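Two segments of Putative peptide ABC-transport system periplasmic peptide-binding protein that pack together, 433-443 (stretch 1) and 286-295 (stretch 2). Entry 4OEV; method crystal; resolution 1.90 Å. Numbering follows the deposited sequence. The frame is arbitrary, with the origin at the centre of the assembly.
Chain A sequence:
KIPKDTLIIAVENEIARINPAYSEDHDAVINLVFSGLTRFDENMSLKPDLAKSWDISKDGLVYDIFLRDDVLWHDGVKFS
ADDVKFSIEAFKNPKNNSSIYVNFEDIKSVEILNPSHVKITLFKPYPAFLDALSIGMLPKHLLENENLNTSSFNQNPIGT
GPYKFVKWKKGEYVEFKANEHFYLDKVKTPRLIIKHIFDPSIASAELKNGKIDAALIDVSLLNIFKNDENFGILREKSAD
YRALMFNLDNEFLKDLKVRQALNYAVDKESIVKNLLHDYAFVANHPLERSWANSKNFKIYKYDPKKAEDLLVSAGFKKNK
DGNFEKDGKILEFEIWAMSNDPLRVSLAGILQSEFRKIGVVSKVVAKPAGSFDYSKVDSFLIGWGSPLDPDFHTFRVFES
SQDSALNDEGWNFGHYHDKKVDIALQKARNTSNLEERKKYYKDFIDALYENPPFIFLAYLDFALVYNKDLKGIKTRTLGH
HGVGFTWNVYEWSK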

# COMPACT_ATOMS: atom_id res chain seq x y z
N ASN A 433 -5.13 -5.67 24.10
CA ASN A 433 -6.43 -6.35 24.09
C ASN A 433 -7.21 -6.07 22.79
O ASN A 433 -7.48 -4.89 22.44
CB ASN A 433 -7.25 -5.92 25.30
CG ASN A 433 -8.61 -6.56 25.34
OD1 ASN A 433 -9.62 -5.94 25.02
ND2 ASN A 433 -8.66 -7.82 25.77
N LEU A 434 -7.53 -7.13 22.05
CA LEU A 434 -8.16 -6.99 20.74
C LEU A 434 -9.43 -6.14 20.80
O LEU A 434 -9.61 -5.24 19.98
CB LEU A 434 -8.51 -8.36 20.16
CG LEU A 434 -9.13 -8.53 18.76
CD1 LEU A 434 -8.30 -7.93 17.67
CD2 LEU A 434 -9.44 -9.99 18.46
N GLU A 435 -10.25 -6.34 21.83
CA GLU A 435 -11.54 -5.64 21.92
C GLU A 435 -11.34 -4.15 22.17
O GLU A 435 -12.09 -3.29 21.67
CB GLU A 435 -12.39 -6.25 23.02
CG GLU A 435 -13.08 -7.54 22.62
CD GLU A 435 -12.08 -8.69 22.44
OE1 GLU A 435 -12.09 -9.33 21.35
OE2 GLU A 435 -11.30 -8.96 23.39
N GLU A 436 -10.32 -3.85 22.96
CA GLU A 436 -9.94 -2.47 23.18
C GLU A 436 -9.48 -1.83 21.88
O GLU A 436 -9.89 -0.71 21.56
CB GLU A 436 -8.83 -2.40 24.22
CG GLU A 436 -9.30 -2.11 25.60
CD GLU A 436 -8.19 -1.64 26.49
OE1 GLU A 436 -8.02 -0.40 26.63
OE2 GLU A 436 -7.46 -2.48 27.04
N ARG A 437 -8.63 -2.55 21.14
CA ARG A 437 -8.16 -2.09 19.83
C ARG A 437 -9.33 -1.75 18.92
O ARG A 437 -9.37 -0.69 18.29
CB ARG A 437 -7.30 -3.17 19.13
CG ARG A 437 -5.89 -3.37 19.67
CD ARG A 437 -4.98 -4.01 18.61
NE ARG A 437 -4.36 -3.00 17.73
CZ ARG A 437 -3.63 -3.29 16.64
NH1 ARG A 437 -3.44 -4.56 16.29
NH2 ARG A 437 -3.10 -2.32 15.90
N LYS A 438 -10.33 -2.63 18.90
CA LYS A 438 -11.48 -2.40 18.05
C LYS A 438 -12.20 -1.12 18.46
O LYS A 438 -12.64 -0.36 17.61
CB LYS A 438 -12.40 -3.59 18.09
CG LYS A 438 -11.78 -4.79 17.43
CD LYS A 438 -12.79 -5.89 17.26
CE LYS A 438 -12.15 -7.07 16.60
NZ LYS A 438 -13.04 -8.27 16.70
N LYS A 439 -12.26 -0.86 19.77
CA LYS A 439 -12.90 0.34 20.29
C LYS A 439 -12.23 1.60 19.78
O LYS A 439 -12.90 2.53 19.34
CB LYS A 439 -12.89 0.34 21.82
CG LYS A 439 -13.57 1.53 22.45
CD LYS A 439 -13.02 1.77 23.87
CE LYS A 439 -13.42 3.16 24.44
NZ LYS A 439 -13.16 4.36 23.54
N TYR A 440 -10.91 1.63 19.84
CA TYR A 440 -10.14 2.78 19.39
C TYR A 440 -10.23 2.97 17.86
O TYR A 440 -10.31 4.11 17.35
CB TYR A 440 -8.71 2.61 19.85
CG TYR A 440 -8.59 2.64 21.37
CD1 TYR A 440 -9.36 3.51 22.15
CD2 TYR A 440 -7.70 1.80 22.02
CE1 TYR A 440 -9.23 3.56 23.55
CE2 TYR A 440 -7.57 1.82 23.42
CZ TYR A 440 -8.33 2.70 24.16
OH TYR A 440 -8.18 2.70 25.52
N TYR A 441 -10.21 1.86 17.13
CA TYR A 441 -10.40 1.95 15.67
C TYR A 441 -11.81 2.45 15.40
O TYR A 441 -11.99 3.22 14.48
CB TYR A 441 -10.14 0.57 15.00
CG TYR A 441 -8.67 0.34 14.93
CD1 TYR A 441 -7.85 1.31 14.37
CD2 TYR A 441 -8.07 -0.78 15.52
CE1 TYR A 441 -6.50 1.16 14.34
CE2 TYR A 441 -6.71 -0.93 15.49
CZ TYR A 441 -5.93 0.04 14.89
OH TYR A 441 -4.58 -0.06 14.83
N LYS A 442 -12.80 2.09 16.23
CA LYS A 442 -14.11 2.71 16.04
C LYS A 442 -14.06 4.23 16.26
O LYS A 442 -14.59 5.00 15.44
CB LYS A 442 -15.16 2.08 16.96
CG LYS A 442 -16.54 2.69 16.82
CD LYS A 442 -17.43 2.30 17.99
CE LYS A 442 -18.91 2.52 17.71
NZ LYS A 442 -19.31 3.97 17.78
N ASP A 443 -13.35 4.69 17.29
CA ASP A 443 -13.15 6.13 17.51
C ASP A 443 -12.49 6.79 16.28
O ASP A 443 -12.90 7.85 15.81
CB ASP A 443 -12.27 6.38 18.75
CG ASP A 443 -12.98 6.05 20.05
OD1 ASP A 443 -14.22 6.03 20.06
OD2 ASP A 443 -12.29 5.80 21.07
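Stretch 2, residues 286-295: PLERSWANSK

A loop without regular secondary structure can still pack closely on a helix when one large side chain lies across several helical positions, and these two segments illustrate the point. From Leu 434 to Asp 443 stretch 1 is helical, with Asn 433 at the N-cap: its OD1 accepts from Glu 436 N at 3.0 Å, satisfying an amide that has no partner in the first turn. Stretch 2 contains neither helix nor strand. Two type I turns, Leu 287 to Ser 290 and Ser 290 to Asn 293, fold it back on itself, closed by Ser 290 N to Leu 287 O and Asn 293 N to Ser 290 O, each 3.1 Å. Ser 290 OG also accepts from Ala 292 N at 2.8 Å, bracing the second turn. Beyond it, the chain runs in the same sense as the helix: the CA of Ala 292 lies 5.2 Å from the CA of Lys 438, and the CA of Ser 294 lies 5.2 Å from that of Lys 442, so a two-residue step of the loop, through the extended Asn 293, matches a four-residue step along the helix.

Trp 291 dominates the contact, with 124 Å² of its surface covered by the helix. Its chi1 of 51° (p) brings the indole against Leu 434, Arg 437, Lys 438 and Tyr 441, which recur on one side of the helix. Leu 434 CD1 sits over a face of the six-membered ring, 3.7 Å from its centroid, in a CH-pi contact. Arg 437 NH1 instead approaches the ring edge, 3.5 Å from Trp 291 CZ2. The Tyr 441 ring meets the indole obliquely, CE2 to Trp 291 CH2 at 4.0 Å, with the planes at 78°.

Tyr 441 extends the apolar patch along the loop. Its CD2 lies 3.6 Å from Ala 292 CB, and its CD1 4.0 Å from Leu 287 CD1, so the first turn also reaches the helix. One turn on from Lys 438, Lys 442 offers its aliphatic stem, CG lying 3.8 Å from Ser 294 CB, while its end leads away.

No direct hydrogen bond has been assigned between the stretches; water supplies the polar links. One water donates to both Ala 292 O, at 2.6 Å from its oxygen, and Lys 438 O, at 2.8 Å, tying the two backbones together where they run close. Another donates to Trp 291 O at 3.1 Å and accepts a weak bond from Lys 438 NZ at 3.3 Å. Packing thus comes mainly from side chains, while one water bridges two carbonyls and the other joins Trp 291 O to the Lys 438 ammonium group.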

# COMPACT_ATOMS: atom_id res chain seq x y z
N PRO A 286 -11.36 3.61 5.78
CA PRO A 286 -10.18 2.93 5.21
C PRO A 286 -9.89 1.54 5.79
O PRO A 286 -8.87 0.91 5.44
CB PRO A 286 -9.05 3.88 5.54
CG PRO A 286 -9.45 4.44 6.87
CD PRO A 286 -10.97 4.45 6.92
N LEU A 287 -10.82 1.01 6.58
CA LEU A 287 -10.58 -0.27 7.23
C LEU A 287 -11.71 -1.28 7.03
O LEU A 287 -11.95 -2.12 7.90
CB LEU A 287 -10.34 -0.04 8.74
CG LEU A 287 -9.06 0.68 9.13
CD1 LEU A 287 -9.09 1.03 10.59
CD2 LEU A 287 -7.84 -0.21 8.84
N GLU A 288 -12.37 -1.24 5.86
CA GLU A 288 -13.58 -2.06 5.62
C GLU A 288 -13.32 -3.52 5.22
O GLU A 288 -14.27 -4.31 5.01
CB GLU A 288 -14.45 -1.38 4.56
CG GLU A 288 -14.96 -0.02 5.06
CD GLU A 288 -16.03 0.57 4.18
OE1 GLU A 288 -15.71 1.57 3.47
OE2 GLU A 288 -17.16 0.04 4.19
N ARG A 289 -12.05 -3.88 5.13
CA ARG A 289 -11.69 -5.29 4.98
C ARG A 289 -10.86 -5.76 6.17
O ARG A 289 -10.31 -6.88 6.15
CB ARG A 289 -10.90 -5.52 3.68
CG ARG A 289 -11.79 -5.54 2.44
CD ARG A 289 -11.33 -6.63 1.49
NE ARG A 289 -12.02 -6.50 0.21
CZ ARG A 289 -13.06 -7.25 -0.15
NH1 ARG A 289 -13.50 -8.20 0.66
NH2 ARG A 289 -13.64 -7.05 -1.34
N SER A 290 -10.89 -4.97 7.24
CA SER A 290 -10.18 -5.29 8.49
C SER A 290 -11.05 -5.84 9.62
O SER A 290 -12.25 -5.56 9.66
CB SER A 290 -9.51 -4.03 9.01
OG SER A 290 -8.87 -4.31 10.24
N TRP A 291 -10.44 -6.60 10.55
CA TRP A 291 -11.14 -6.98 11.77
C TRP A 291 -11.50 -5.72 12.57
O TRP A 291 -12.47 -5.71 13.36
CB TRP A 291 -10.30 -7.95 12.61
CG TRP A 291 -8.89 -7.49 12.89
CD1 TRP A 291 -7.77 -7.87 12.22
CD2 TRP A 291 -8.46 -6.57 13.91
NE1 TRP A 291 -6.67 -7.25 12.75
CE2 TRP A 291 -7.07 -6.45 13.80
CE3 TRP A 291 -9.11 -5.84 14.92
CZ2 TRP A 291 -6.32 -5.64 14.64
CZ3 TRP A 291 -8.36 -5.01 15.74
CH2 TRP A 291 -6.99 -4.92 15.60
N ALA A 292 -10.73 -4.67 12.34
CA ALA A 292 -10.89 -3.38 13.00
C ALA A 292 -12.14 -2.60 12.55
O ALA A 292 -12.47 -1.58 13.13
CB ALA A 292 -9.66 -2.52 12.75
N ASN A 293 -12.82 -3.08 11.50
CA ASN A 293 -13.99 -2.37 10.98
C ASN A 293 -15.09 -2.33 12.04
O ASN A 293 -15.50 -3.35 12.60
CB ASN A 293 -14.47 -3.05 9.66
CG ASN A 293 -15.64 -2.32 8.99
OD1 ASN A 293 -16.14 -1.32 9.49
ND2 ASN A 293 -16.07 -2.83 7.82
N SER A 294 -15.59 -1.12 12.31
CA SER A 294 -16.64 -0.97 13.32
C SER A 294 -18.01 -1.45 12.82
O SER A 294 -18.93 -1.74 13.61
CB SER A 294 -16.70 0.49 13.75
OG SER A 294 -16.91 1.32 12.61
N LYS A 295 -18.14 -1.53 11.50
CA LYS A 295 -19.34 -2.06 10.85
C LYS A 295 -20.63 -1.31 11.16
O LYS A 295 -21.63 -1.49 10.46
CB LYS A 295 -19.52 -3.54 11.21
CG LYS A 295 -18.53 -4.45 10.51
CD LYS A 295 -18.82 -5.93 10.76
CE LYS A 295 -18.09 -6.78 9.73
NZ LYS A 295 -16.61 -6.54 9.78
O HOH W 1 -15.02 -7.30 14.24
O HOH W 2 -13.96 -1.15 15.26